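Local coordinates for cellobiose 2-epimerase (Spirochaeta thermophila DSM 6192, PDB 5ZIG), which probably catalyses the reversible epimerization of cellobiose to 4-O-beta-D-glucopyranosyl-D-mannose, at residues Asn85-Arg88 with Phe89-Ala93. Numbering follows the deposited sequence. Where two conformers were deposited one is given.
Sequences NAYR and FLTHA
Thr91 lays its methyl group over one face of the Tyr87 ring, one helical turn back along the same helix. Thr91 CG2 lies 4.0 Å from the centroid of the Tyr87 ring, 27° off its normal, and closest to Tyr87 CE1 (3.6 Å), a CH-pi contact displaced toward the CE1 side of the ring. Tyr87 can offer this face because its CG is anti to the backbone N (chi1 174°), which carries the ring beside its own carbonyl and out toward the next turn. That carbonyl oxygen is approached twice by Thr91: Thr91 N donates to Tyr87 O at 2.9 Å, and Thr91 OG1 lies 3.0 Å from Tyr87 O. With chi1 at 57° the Thr91 hydroxyl sits between its own N and carbonyl carbon, within reach of Tyr87 O in the preceding turn; Thr91 OG1 also shares a hydrogen bond of 3.1 Å with ND1 of the following residue, His92, in the plane of the imidazole and at its edge. His92 N in turn donates to Arg88 O (2.9 Å), while Thr91 N makes a weak, tighter i to i-3 bond to Arg88 O. The helix widens to a pi-type turn at 90-93. Upstream the i to i+4 pattern is regular, with Phe89 N bonded to Asn85 O and Leu90 N to Ala86 O. On another side Ala93 CB sits 3.8 Å above the centre of the Phe89 ring. Beyond this shell, Tyr87 OH is hydrogen-bonded to Glu140 OE2, and Tyr132 stacks on the tyrosine ring. Near its C-terminal end, helix 77-94 packs Tyr87 and Leu90 against helices 57-73 and 119-136, with Thr91 touching Leu144 of helix 139-156, consistent with the (alpha/alpha)6 barrel of the N-acylglucosamine 2-epimerase family.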
loop_
_atom_site.group_PDB
_atom_site.type_symbol
_atom_site.label_atom_id
_atom_site.label_comp_id
_atom_site.label_asym_id
_atom_site.label_seq_id
_atom_site.Cartn_x
_atom_site.Cartn_y
_atom_site.Cartn_z
ATOM N N ASN A 85 17.165 0.081 -11.785
ATOM C CA ASN A 85 16.641 -0.938 -12.687
ATOM C C ASN A 85 15.132 -0.837 -12.778
ATOM O O ASN A 85 14.559 -0.847 -13.873
ATOM C CB ASN A 85 17.051 -2.342 -12.230
ATOM C CG ASN A 85 16.396 -3.437 -13.067
ATOM O OD1 ASN A 85 16.159 -3.263 -14.269
ATOM N ND2 ASN A 85 16.095 -4.563 -12.441
ATOM N N ALA A 86 14.463 -0.756 -11.629
ATOM C CA ALA A 86 13.014 -0.638 -11.662
ATOM C C ALA A 86 12.586 0.670 -12.306
ATOM O O ALA A 86 11.542 0.728 -12.969
ATOM C CB ALA A 86 12.446 -0.759 -10.252
ATOM N N TYR A 87 13.391 1.716 -12.157
ATOM C CA TYR A 87 13.014 3.012 -12.715
ATOM C C TYR A 87 13.094 2.995 -14.241
ATOM O O TYR A 87 12.147 3.398 -14.921
ATOM C CB TYR A 87 13.904 4.105 -12.135
ATOM C CG TYR A 87 13.705 5.476 -12.751
ATOM C CD1 TYR A 87 12.575 6.236 -12.472
ATOM C CD2 TYR A 87 14.654 6.001 -13.611
ATOM C CE1 TYR A 87 12.410 7.472 -13.021
ATOM C CE2 TYR A 87 14.493 7.238 -14.183
ATOM C CZ TYR A 87 13.373 7.970 -13.884
ATOM O OH TYR A 87 13.227 9.209 -14.457
ATOM N N ARG A 88 14.225 2.532 -14.788
ATOM C CA ARG A 88 14.395 2.468 -16.237
ATOM C C ARG A 88 13.289 1.646 -16.892
ATOM O O ARG A 88 12.775 2.020 -17.954
ATOM C CB ARG A 88 15.765 1.881 -16.579
ATOM C CG ARG A 88 16.943 2.755 -16.171
ATOM C CD ARG A 88 18.265 2.173 -16.669
ATOM N NE ARG A 88 18.536 0.861 -16.084
ATOM C CZ ARG A 88 19.303 0.664 -15.015
ATOM N NH1 ARG A 88 19.879 1.691 -14.414
ATOM N NH2 ARG A 88 19.492 -0.561 -14.546
ATOM N N PHE A 89 12.911 0.522 -16.274
ATOM C CA PHE A 89 11.839 -0.302 -16.824
ATOM C C PHE A 89 10.491 0.387 -16.702
ATOM O O PHE A 89 9.639 0.255 -17.591
ATOM C CB PHE A 89 11.783 -1.666 -16.141
ATOM C CG PHE A 89 10.976 -2.683 -16.909
ATOM C CD1 PHE A 89 11.510 -3.314 -18.025
ATOM C CD2 PHE A 89 9.680 -2.992 -16.526
ATOM C CE1 PHE A 89 10.759 -4.249 -18.757
ATOM C CE2 PHE A 89 8.922 -3.917 -17.238
ATOM C CZ PHE A 89 9.463 -4.544 -18.370
ATOM N N LEU A 90 10.277 1.109 -15.601
ATOM C CA LEU A 90 9.056 1.884 -15.451
ATOM C C LEU A 90 8.943 2.956 -16.530
ATOM O O LEU A 90 7.856 3.198 -17.065
ATOM C CB LEU A 90 9.013 2.527 -14.071
ATOM C CG LEU A 90 7.788 3.396 -13.859
ATOM C CD1 LEU A 90 6.533 2.535 -13.830
ATOM C CD2 LEU A 90 7.966 4.241 -12.575
ATOM N N THR A 91 10.046 3.608 -16.865
ATOM C CA THR A 91 9.940 4.779 -17.715
ATOM C C THR A 91 10.219 4.505 -19.183
ATOM O O THR A 91 9.949 5.381 -20.003
ATOM C CB THR A 91 10.871 5.893 -17.218
ATOM O OG1 THR A 91 12.221 5.424 -17.172
ATOM C CG2 THR A 91 10.426 6.357 -15.855
ATOM N N HIS A 92 10.735 3.322 -19.531
ATOM C CA HIS A 92 10.988 2.950 -20.911
ATOM C C HIS A 92 10.049 1.875 -21.431
ATOM O O HIS A 92 9.911 1.742 -22.650
ATOM C CB HIS A 92 12.425 2.441 -21.089
ATOM C CG HIS A 92 13.475 3.479 -20.857
ATOM N ND1 HIS A 92 13.524 4.247 -19.712
ATOM C CD2 HIS A 92 14.527 3.865 -21.616
ATOM C CE1 HIS A 92 14.557 5.068 -19.782
ATOM N NE2 HIS A 92 15.182 4.856 -20.925
ATOM N N ALA A 93 9.432 1.086 -20.549
ATOM C CA ALA A 93 8.473 0.068 -20.957
ATOM C C ALA A 93 7.049 0.416 -20.546
ATOM O O ALA A 93 6.163 0.506 -21.407
ATOM C CB ALA A 93 8.878 -1.304 -20.397
#